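Local coordinates for protein transcriptional repressor (Vibrio fischeri, PDB 3KV1) that probably acts as a transcriptional repressor of the SorC family, its sugar-binding domain presumably sensing a carbohydrate effector to control DNA binding, at residues E13-E18 against A258-A263; E18-K23 against G239-G244; L26-Q31 against N35-Q40. All coordinates share one frame; numbering follows the deposited sequence.

Contact 1 of 3, residues E13-E18 against A258-A263; sequences EQKLVE and ALLNLA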
loop_
_atom_site.group_PDB
_atom_site.type_symbol
_atom_site.label_atom_id
_atom_site.label_comp_id
_atom_site.label_asym_id
_atom_site.label_seq_id
_atom_site.Cartn_x
_atom_site.Cartn_y
_atom_site.Cartn_z
ATOM N N GLU A 13 -0.228 30.816 22.121
ATOM C CA GLU A 13 -1.220 30.178 21.259
ATOM C C GLU A 13 -2.228 31.213 20.729
ATOM O O GLU A 13 -2.564 31.220 19.545
ATOM C CB GLU A 13 -1.904 29.001 21.990
ATOM C CG GLU A 13 -0.981 27.785 22.220
ATOM C CD GLU A 13 -1.594 26.684 23.109
ATOM O OE1 GLU A 13 -1.169 25.500 23.002
ATOM O OE2 GLU A 13 -2.492 27.005 23.922
ATOM N N GLN A 14 -2.660 32.115 21.604
ATOM C CA GLN A 14 -3.609 33.158 21.251
ATOM C C GLN A 14 -3.003 34.117 20.229
ATOM O O GLN A 14 -3.663 34.476 19.253
ATOM C CB GLN A 14 -4.061 33.907 22.509
ATOM C CG GLN A 14 -4.538 32.965 23.606
ATOM C CD GLN A 14 -4.954 33.689 24.876
ATOM O OE1 GLN A 14 -5.213 34.896 24.865
ATOM N NE2 GLN A 14 -5.019 32.950 25.984
ATOM N N LYS A 15 -1.742 34.511 20.437
ATOM C CA LYS A 15 -1.067 35.403 19.503
ATOM C C LYS A 15 -0.884 34.758 18.140
ATOM O O LYS A 15 -1.062 35.419 17.104
ATOM C CB LYS A 15 0.284 35.870 20.057
ATOM C CG LYS A 15 0.160 36.874 21.222
ATOM C CD LYS A 15 1.533 37.153 21.868
ATOM C CE LYS A 15 1.425 38.095 23.072
ATOM N NZ LYS A 15 2.759 38.295 23.717
ATOM N N LEU A 16 -0.513 33.473 18.136
ATOM C CA LEU A 16 -0.354 32.742 16.876
ATOM C C LEU A 16 -1.672 32.618 16.093
ATOM O O LEU A 16 -1.718 32.824 14.884
ATOM C CB LEU A 16 0.190 31.336 17.139
ATOM C CG LEU A 16 1.672 31.251 17.490
ATOM C CD1 LEU A 16 2.043 29.800 17.735
ATOM C CD2 LEU A 16 2.514 31.854 16.344
ATOM N N VAL A 17 -2.734 32.265 16.805
ATOM C CA VAL A 17 -4.046 32.128 16.214
ATOM C C VAL A 17 -4.455 33.441 15.572
ATOM O O VAL A 17 -4.898 33.466 14.425
ATOM C CB VAL A 17 -5.081 31.683 17.265
ATOM C CG1 VAL A 17 -6.524 31.968 16.788
ATOM C CG2 VAL A 17 -4.885 30.196 17.598
ATOM N N GLU A 18 -4.255 34.536 16.295
ATOM C CA GLU A 18 -4.641 35.839 15.790
ATOM C C GLU A 18 -3.779 36.235 14.606
ATOM O O GLU A 18 -4.277 36.701 13.593
ATOM C CB GLU A 18 -4.520 36.887 16.896
ATOM C CG GLU A 18 -5.656 37.878 16.902
ATOM C CD GLU A 18 -5.384 39.070 17.801
ATOM O OE1 GLU A 18 -4.281 39.136 18.398
ATOM O OE2 GLU A 18 -6.274 39.946 17.902
ATOM N N ALA A 258 9.819 32.554 17.461
ATOM C CA ALA A 258 10.476 32.905 16.190
ATOM C C ALA A 258 9.480 33.446 15.157
ATOM O O ALA A 258 9.777 34.446 14.475
ATOM C CB ALA A 258 11.219 31.687 15.599
ATOM N N LEU A 259 8.329 32.777 15.053
ATOM C CA LEU A 259 7.266 33.125 14.094
ATOM C C LEU A 259 6.691 34.499 14.408
ATOM O O LEU A 259 6.461 35.301 13.495
ATOM C CB LEU A 259 6.147 32.101 14.145
ATOM C CG LEU A 259 6.589 30.713 13.643
ATOM C CD1 LEU A 259 5.501 29.711 13.928
ATOM C CD2 LEU A 259 6.959 30.762 12.167
ATOM N N LEU A 260 6.452 34.763 15.699
ATOM C CA LEU A 260 5.890 36.050 16.111
ATOM C C LEU A 260 6.886 37.173 15.872
ATOM O O LEU A 260 6.507 38.283 15.482
ATOM C CB LEU A 260 5.429 36.024 17.572
ATOM C CG LEU A 260 4.249 35.071 17.794
ATOM C CD1 LEU A 260 3.979 34.927 19.294
ATOM C CD2 LEU A 260 3.015 35.577 17.046
ATOM N N ASN A 261 8.161 36.899 16.139
ATOM C CA ASN A 261 9.209 37.850 15.818
ATOM C C ASN A 261 9.319 38.134 14.328
ATOM O O ASN A 261 9.411 39.292 13.921
ATOM C CB ASN A 261 10.551 37.345 16.351
ATOM C CG ASN A 261 11.634 38.388 16.276
ATOM O OD1 ASN A 261 11.534 39.459 16.905
ATOM N ND2 ASN A 261 12.703 38.074 15.547
ATOM N N LEU A 262 9.303 37.080 13.509
ATOM C CA LEU A 262 9.407 37.253 12.063
ATOM C C LEU A 262 8.209 38.065 11.533
ATOM O O LEU A 262 8.358 38.914 10.652
ATOM C CB LEU A 262 9.411 35.877 11.363
ATOM C CG LEU A 262 10.679 35.042 11.566
ATOM C CD1 LEU A 262 10.528 33.615 10.986
ATOM C CD2 LEU A 262 11.868 35.782 10.940
ATOM N N ALA A 263 7.016 37.785 12.059
ATOM C CA ALA A 263 5.809 38.488 11.620
ATOM C C ALA A 263 5.795 39.959 12.042
ATOM O O ALA A 263 5.423 40.836 11.254
ATOM C CB ALA A 263 4.544 37.759 12.127
#

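Contact 2 of 3, residues E18-K23 against G239-G244; sequences EKFNLK and GALRTG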
loop_
_atom_site.group_PDB
_atom_site.type_symbol
_atom_site.label_atom_id
_atom_site.label_comp_id
_atom_site.label_asym_id
_atom_site.label_seq_id
_atom_site.Cartn_x
_atom_site.Cartn_y
_atom_site.Cartn_z
ATOM N N GLU A 18 -4.255 34.536 16.295
ATOM C CA GLU A 18 -4.641 35.839 15.790
ATOM C C GLU A 18 -3.779 36.235 14.606
ATOM O O GLU A 18 -4.277 36.701 13.593
ATOM C CB GLU A 18 -4.520 36.887 16.896
ATOM C CG GLU A 18 -5.656 37.878 16.902
ATOM C CD GLU A 18 -5.384 39.070 17.801
ATOM O OE1 GLU A 18 -4.281 39.136 18.398
ATOM O OE2 GLU A 18 -6.274 39.946 17.902
ATOM N N LYS A 19 -2.473 36.036 14.736
ATOM C CA LYS A 19 -1.546 36.502 13.722
ATOM C C LYS A 19 -1.645 35.723 12.408
ATOM O O LYS A 19 -1.494 36.310 11.335
ATOM C CB LYS A 19 -0.104 36.458 14.272
ATOM C CG LYS A 19 0.896 37.277 13.481
ATOM C CD LYS A 19 0.598 38.760 13.677
ATOM C CE LYS A 19 1.701 39.637 13.121
ATOM N NZ LYS A 19 1.242 41.043 12.912
ATOM N N PHE A 20 -1.891 34.411 12.492
ATOM C CA PHE A 20 -1.799 33.556 11.316
ATOM C C PHE A 20 -3.144 32.985 10.874
ATOM O O PHE A 20 -3.189 32.097 10.033
ATOM C CB PHE A 20 -0.760 32.448 11.540
ATOM C CG PHE A 20 0.645 32.976 11.718
ATOM C CD1 PHE A 20 1.312 33.575 10.652
ATOM C CD2 PHE A 20 1.284 32.910 12.958
ATOM C CE1 PHE A 20 2.609 34.079 10.812
ATOM C CE2 PHE A 20 2.579 33.417 13.130
ATOM C CZ PHE A 20 3.240 33.999 12.058
ATOM N N ASN A 21 -4.225 33.516 11.435
ATOM C CA ASN A 21 -5.557 33.073 11.064
ATOM C C ASN A 21 -5.737 31.556 11.224
ATOM O O ASN A 21 -6.236 30.885 10.331
ATOM C CB ASN A 21 -5.822 33.461 9.622
ATOM C CG ASN A 21 -7.094 34.205 9.466
ATOM O OD1 ASN A 21 -8.150 33.608 9.225
ATOM N ND2 ASN A 21 -7.024 35.528 9.630
ATOM N N LEU A 22 -5.315 31.016 12.360
ATOM C CA LEU A 22 -5.445 29.591 12.593
ATOM C C LEU A 22 -6.739 29.322 13.316
ATOM O O LEU A 22 -7.337 30.216 13.931
ATOM C CB LEU A 22 -4.312 29.099 13.488
ATOM C CG LEU A 22 -2.917 29.402 12.919
ATOM C CD1 LEU A 22 -1.825 29.212 14.000
ATOM C CD2 LEU A 22 -2.694 28.451 11.761
ATOM N N LYS A 23 -7.145 28.069 13.273
ATOM C CA LYS A 23 -8.176 27.550 14.170
ATOM C C LYS A 23 -7.603 27.286 15.572
ATOM O O LYS A 23 -8.275 27.513 16.573
ATOM C CB LYS A 23 -8.727 26.229 13.614
ATOM C CG LYS A 23 -9.682 26.438 12.424
ATOM C CD LYS A 23 -10.507 25.134 12.108
ATOM C CE LYS A 23 -11.222 25.156 10.753
ATOM N NZ LYS A 23 -12.078 23.914 10.675
ATOM N N GLY A 239 7.227 30.224 5.778
ATOM C CA GLY A 239 6.776 30.025 4.401
ATOM C C GLY A 239 5.465 29.244 4.357
ATOM O O GLY A 239 4.522 29.600 3.638
ATOM N N ALA A 240 5.411 28.162 5.125
ATOM C CA ALA A 240 4.230 27.320 5.148
ATOM C C ALA A 240 3.000 28.070 5.675
ATOM O O ALA A 240 1.924 27.951 5.109
ATOM C CB ALA A 240 4.498 26.050 5.978
ATOM N N LEU A 241 3.174 28.826 6.759
ATOM C CA LEU A 241 2.073 29.620 7.284
ATOM C C LEU A 241 1.598 30.625 6.251
ATOM O O LEU A 241 0.402 30.845 6.118
ATOM C CB LEU A 241 2.468 30.317 8.581
ATOM C CG LEU A 241 2.501 29.356 9.764
ATOM C CD1 LEU A 241 3.212 30.083 10.903
ATOM C CD2 LEU A 241 1.104 28.873 10.178
ATOM N N ARG A 242 2.528 31.177 5.481
ATOM C CA ARG A 242 2.149 32.180 4.490
ATOM C C ARG A 242 1.323 31.623 3.339
ATOM O O ARG A 242 0.649 32.405 2.657
ATOM C CB ARG A 242 3.377 32.971 3.996
ATOM C CG ARG A 242 3.864 33.891 5.114
ATOM C CD ARG A 242 5.126 34.595 4.692
ATOM N NE ARG A 242 5.572 35.581 5.691
ATOM C CZ ARG A 242 6.836 35.957 5.834
ATOM N NH1 ARG A 242 7.775 35.438 5.049
ATOM N NH2 ARG A 242 7.167 36.861 6.758
ATOM N N THR A 243 1.319 30.294 3.136
ATOM C CA THR A 243 0.532 29.735 2.031
ATOM C C THR A 243 -0.936 29.866 2.327
ATOM O O THR A 243 -1.754 29.787 1.424
ATOM C CB THR A 243 0.736 28.224 1.836
ATOM O OG1 THR A 243 0.275 27.536 3.009
ATOM C CG2 THR A 243 2.181 27.910 1.566
ATOM N N GLY A 244 -1.267 30.004 3.604
ATOM C CA GLY A 244 -2.646 30.130 4.047
ATOM C C GLY A 244 -3.378 28.808 4.255
ATOM O O GLY A 244 -4.556 28.797 4.630
#

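Contact 3 of 3, residues L26-Q31 against N35-Q40; sequences LISLDQ and NEQRKQ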
loop_
_atom_site.group_PDB
_atom_site.type_symbol
_atom_site.label_atom_id
_atom_site.label_comp_id
_atom_site.label_asym_id
_atom_site.label_seq_id
_atom_site.Cartn_x
_atom_site.Cartn_y
_atom_site.Cartn_z
ATOM N N LEU A 26 -1.078 24.581 18.907
ATOM C CA LEU A 26 -0.759 23.626 19.969
ATOM C C LEU A 26 0.754 23.793 20.247
ATOM O O LEU A 26 1.583 23.392 19.427
ATOM C CB LEU A 26 -1.047 22.207 19.467
ATOM C CG LEU A 26 -2.493 22.029 18.927
ATOM C CD1 LEU A 26 -2.688 20.600 18.427
ATOM C CD2 LEU A 26 -3.458 22.315 20.070
ATOM N N ILE A 27 1.108 24.351 21.405
ATOM C CA ILE A 27 2.509 24.692 21.659
ATOM C C ILE A 27 3.103 23.865 22.789
ATOM O O ILE A 27 2.587 23.846 23.914
ATOM C CB ILE A 27 2.636 26.201 21.992
ATOM C CG1 ILE A 27 2.153 27.040 20.819
ATOM C CG2 ILE A 27 4.075 26.572 22.382
ATOM C CD1 ILE A 27 2.870 26.735 19.522
ATOM N N SER A 28 4.200 23.181 22.485
ATOM C CA SER A 28 4.870 22.333 23.467
ATOM C C SER A 28 6.101 23.054 24.031
ATOM O O SER A 28 6.761 23.852 23.342
ATOM C CB SER A 28 5.257 20.980 22.824
ATOM O OG SER A 28 6.266 21.153 21.847
ATOM N N LEU A 29 6.410 22.781 25.293
ATOM C CA LEU A 29 7.587 23.381 25.910
ATOM C C LEU A 29 8.846 22.903 25.191
ATOM O O LEU A 29 8.887 21.796 24.644
ATOM C CB LEU A 29 7.658 23.014 27.390
ATOM C CG LEU A 29 6.468 23.554 28.193
ATOM C CD1 LEU A 29 6.539 23.073 29.619
ATOM C CD2 LEU A 29 6.445 25.086 28.130
ATOM N N ASP A 30 9.885 23.733 25.193
ATOM C CA ASP A 30 11.143 23.345 24.570
ATOM C C ASP A 30 11.768 22.113 25.218
ATOM O O ASP A 30 11.816 21.996 26.456
ATOM C CB ASP A 30 12.150 24.517 24.609
ATOM C CG ASP A 30 11.732 25.685 23.717
ATOM O OD1 ASP A 30 11.027 25.467 22.695
ATOM O OD2 ASP A 30 12.129 26.833 24.033
ATOM N N GLN A 31 12.259 21.214 24.367
ATOM C CA GLN A 31 12.863 19.948 24.789
ATOM C C GLN A 31 14.352 19.905 24.462
ATOM O O GLN A 31 14.837 20.712 23.669
ATOM C CB GLN A 31 12.166 18.792 24.058
ATOM C CG GLN A 31 10.679 18.750 24.323
ATOM C CD GLN A 31 10.409 18.544 25.782
ATOM O OE1 GLN A 31 11.051 17.710 26.415
ATOM N NE2 GLN A 31 9.487 19.329 26.351
ATOM N N ASN A 35 14.310 14.802 18.738
ATOM C CA ASN A 35 13.495 13.599 18.942
ATOM C C ASN A 35 12.472 13.879 20.029
ATOM O O ASN A 35 11.272 13.673 19.837
ATOM C CB ASN A 35 14.351 12.395 19.356
ATOM C CG ASN A 35 15.246 11.885 18.237
ATOM O OD1 ASN A 35 14.997 12.122 17.063
ATOM N ND2 ASN A 35 16.293 11.162 18.608
ATOM N N GLU A 36 12.959 14.366 21.168
ATOM C CA GLU A 36 12.086 14.650 22.323
ATOM C C GLU A 36 11.114 15.753 21.961
ATOM O O GLU A 36 9.921 15.718 22.352
ATOM C CB GLU A 36 12.896 15.016 23.588
ATOM C CG GLU A 36 13.731 13.881 24.146
ATOM C CD GLU A 36 12.901 12.635 24.455
ATOM O OE1 GLU A 36 11.701 12.769 24.788
ATOM O OE2 GLU A 36 13.447 11.513 24.361
ATOM N N GLN A 37 11.582 16.750 21.212
ATOM C CA GLN A 37 10.623 17.762 20.788
ATOM C C GLN A 37 9.487 17.204 19.930
ATOM O O GLN A 37 8.325 17.566 20.141
ATOM C CB GLN A 37 11.292 18.914 20.025
ATOM C CG GLN A 37 10.376 20.141 19.921
ATOM C CD GLN A 37 10.261 20.857 21.264
ATOM O OE1 GLN A 37 11.257 21.358 21.772
ATOM N NE2 GLN A 37 9.057 20.904 21.840
ATOM N N ARG A 38 9.818 16.346 18.959
ATOM C CA ARG A 38 8.789 15.736 18.092
ATOM C C ARG A 38 7.783 14.923 18.886
ATOM O O ARG A 38 6.590 14.886 18.550
ATOM C CB ARG A 38 9.422 14.827 17.040
ATOM C CG ARG A 38 10.016 15.562 15.840
ATOM C CD ARG A 38 10.287 14.562 14.712
ATOM N NE ARG A 38 11.322 13.601 15.075
ATOM C CZ ARG A 38 12.595 13.711 14.721
ATOM N NH1 ARG A 38 12.987 14.743 13.988
ATOM N NH2 ARG A 38 13.477 12.793 15.102
ATOM N N LYS A 39 8.265 14.248 19.925
ATOM C CA LYS A 39 7.383 13.452 20.763
ATOM C C LYS A 39 6.392 14.333 21.481
ATOM O O LYS A 39 5.227 13.962 21.631
ATOM C CB LYS A 39 8.174 12.698 21.806
ATOM C CG LYS A 39 8.886 11.493 21.223
ATOM C CD LYS A 39 9.724 10.823 22.321
ATOM C CE LYS A 39 10.181 9.428 21.910
ATOM N NZ LYS A 39 10.903 8.782 23.053
ATOM N N GLN A 40 6.859 15.486 21.973
ATOM C CA GLN A 40 5.968 16.316 22.778
ATOM C C GLN A 40 4.947 17.039 21.894
ATOM O O GLN A 40 3.808 17.241 22.310
ATOM C CB GLN A 40 6.756 17.307 23.649
ATOM C CG GLN A 40 7.526 16.635 24.734
ATOM C CD GLN A 40 6.607 15.907 25.674
ATOM O OE1 GLN A 40 5.608 16.468 26.117
ATOM N NE2 GLN A 40 6.916 14.645 25.958
HETATM O O HOH W 1 12.838 23.630 20.929
#

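Contact 1 of 3, residues E13-E18 against A258-A263
Leu16 and Leu260 both carry CG beside the backbone N and anti to the carbonyl carbon (chi1 -75° and -66°), and these torsions direct Leu16 CD2 and both methyls of Leu260 into the space between helix 10-20 and helix 253-264. There the two side chains cross at about a right angle. Leu16 approaches with one branch, its CD2 methyl lying 3.8 Å from Leu260 CD2 and almost as near to Leu260 CG. The same Leu16 CD2 also reaches Leu259, with 4.3 Å to Leu259 CB, and is thus shared between two consecutive leucines of the partner helix. Leu260 uses its other methyl against the aliphatic root of Lys15: CD1 stands 3.9 Å from Lys15 CB, while the extended lysine chain runs on and carries its ammonium group away from the helix pair. No hydrogen bond joins the two segments, and their axes come no closer than 10.5 Å, a distance bridged by leucine side chains and the root of Lys15. Leu16 also packs on Ala25 and Ile27 of strand 24-28, and Leu259 on helix 234-242. With the axes inclined at 45°, this is apolar helix-helix packing on one flank of an alpha/beta domain, joining its N-terminal and C-terminal helices.

Contact 2 of 3, residues E18-K23 against G239-G244
Leu241 reaches across to Phe20 and Leu22 with CB and both its methyl branches. Its CB already lies near the ring, 4.0 Å from Phe20 CD1. With CG beside the backbone N (chi1 -75°), the fork beyond it carries CD1 over the ring and CD2 toward Leu22. CD1 is set over the middle of the Phe20 ring, 3.8 Å from the centroid and only 3° off the ring normal. Its distances to the six ring carbons are consequently almost equal, as expected of a CH-pi contact made squarely on the face. The other branch, CD2, meets Leu22 CD2 at 4.1 Å, the two leucines crossing at about a right angle. Phe20 is covered on its opposite face by Lys19 CG, which places the ring between a methyl group and the aliphatic part of a lysine. Asn21, with positive phi, is the residue at which the chain leaves helical geometry and passes on to Leu22. Outside these segments, Leu259 of helix 253-264 touches both Phe20 and Leu241, while Leu249 of strand 248-252 touches Leu22 and Leu241. The contact thus belongs to the apolar layer between helices and sheet of a Rossmann-like alpha/beta domain, where the end of helix 10-20 meets helix 234-242.

Contact 3 of 3, residues L26-Q31 against N35-Q40
Gln37 grips the chain that leaves strand 24-28 through both ends of its amide, at a strand-loop-helix connection of the alpha/beta fold. Its OE1 accepts from the backbone N of Gln31 at 2.8 Å, the donor tilted from the carbonyl plane. Its NE2 donates to Leu29 O at 2.9 Å in a fairly straight bond (164°), with that oxygen close to the amide plane. NE2 also lies 2.8 Å from Ser28 OG, at 120° a weak bond, and a doubtful one since Ser28 has a second conformer. The two bonds to Leu29 O and Gln31 N should fix the rotation of the amide. CG of Gln37 anti to the backbone N (chi1 -164°) and a bend at chi2 bring it over the loop. Around this core, Gln31 folds back along its own chain, while its CD lies 3.6 Å from Gln40 CG and its CB packs against Glu36 CB. Farther out, Asp30 OD1 and Gln37 OE1 both accept from one water, whereas Asp30 OD2 is held by Ser254. Ser28 is placed by backbone bonds to Thr251 and Val253, which tie the strand end to its neighbour. Leu29 O takes a second amide donor, Gln31 NE2 at 3.1 Å, which approaches from the face of the carbonyl plane opposite to that used by Gln37 NE2.

How the contacts relate
All three contacts lie in one alpha/beta domain. Contacts 1 and 2 share Glu18 and helix 10-20, and their centres are about 9 Å apart; contact 3 lies about 17 Å from contact 1 and about 20 Å from contact 2, centre to centre. Along the chain, helix 10-20 leads into strand 24-28 and then helix 34-52, whereas helices 234-242 and 253-264 return from the far end, with strand 248-252 between them pairing in parallel with strand 24-28. Contacts 1 and 2 therefore bring the chain's two ends together, while contact 3 is local. Leu16 CD1, packed on Ile27 CD1, links contacts 1 and 3; one Glu13 conformer probably adds a hydrogen bond to Ile27 N.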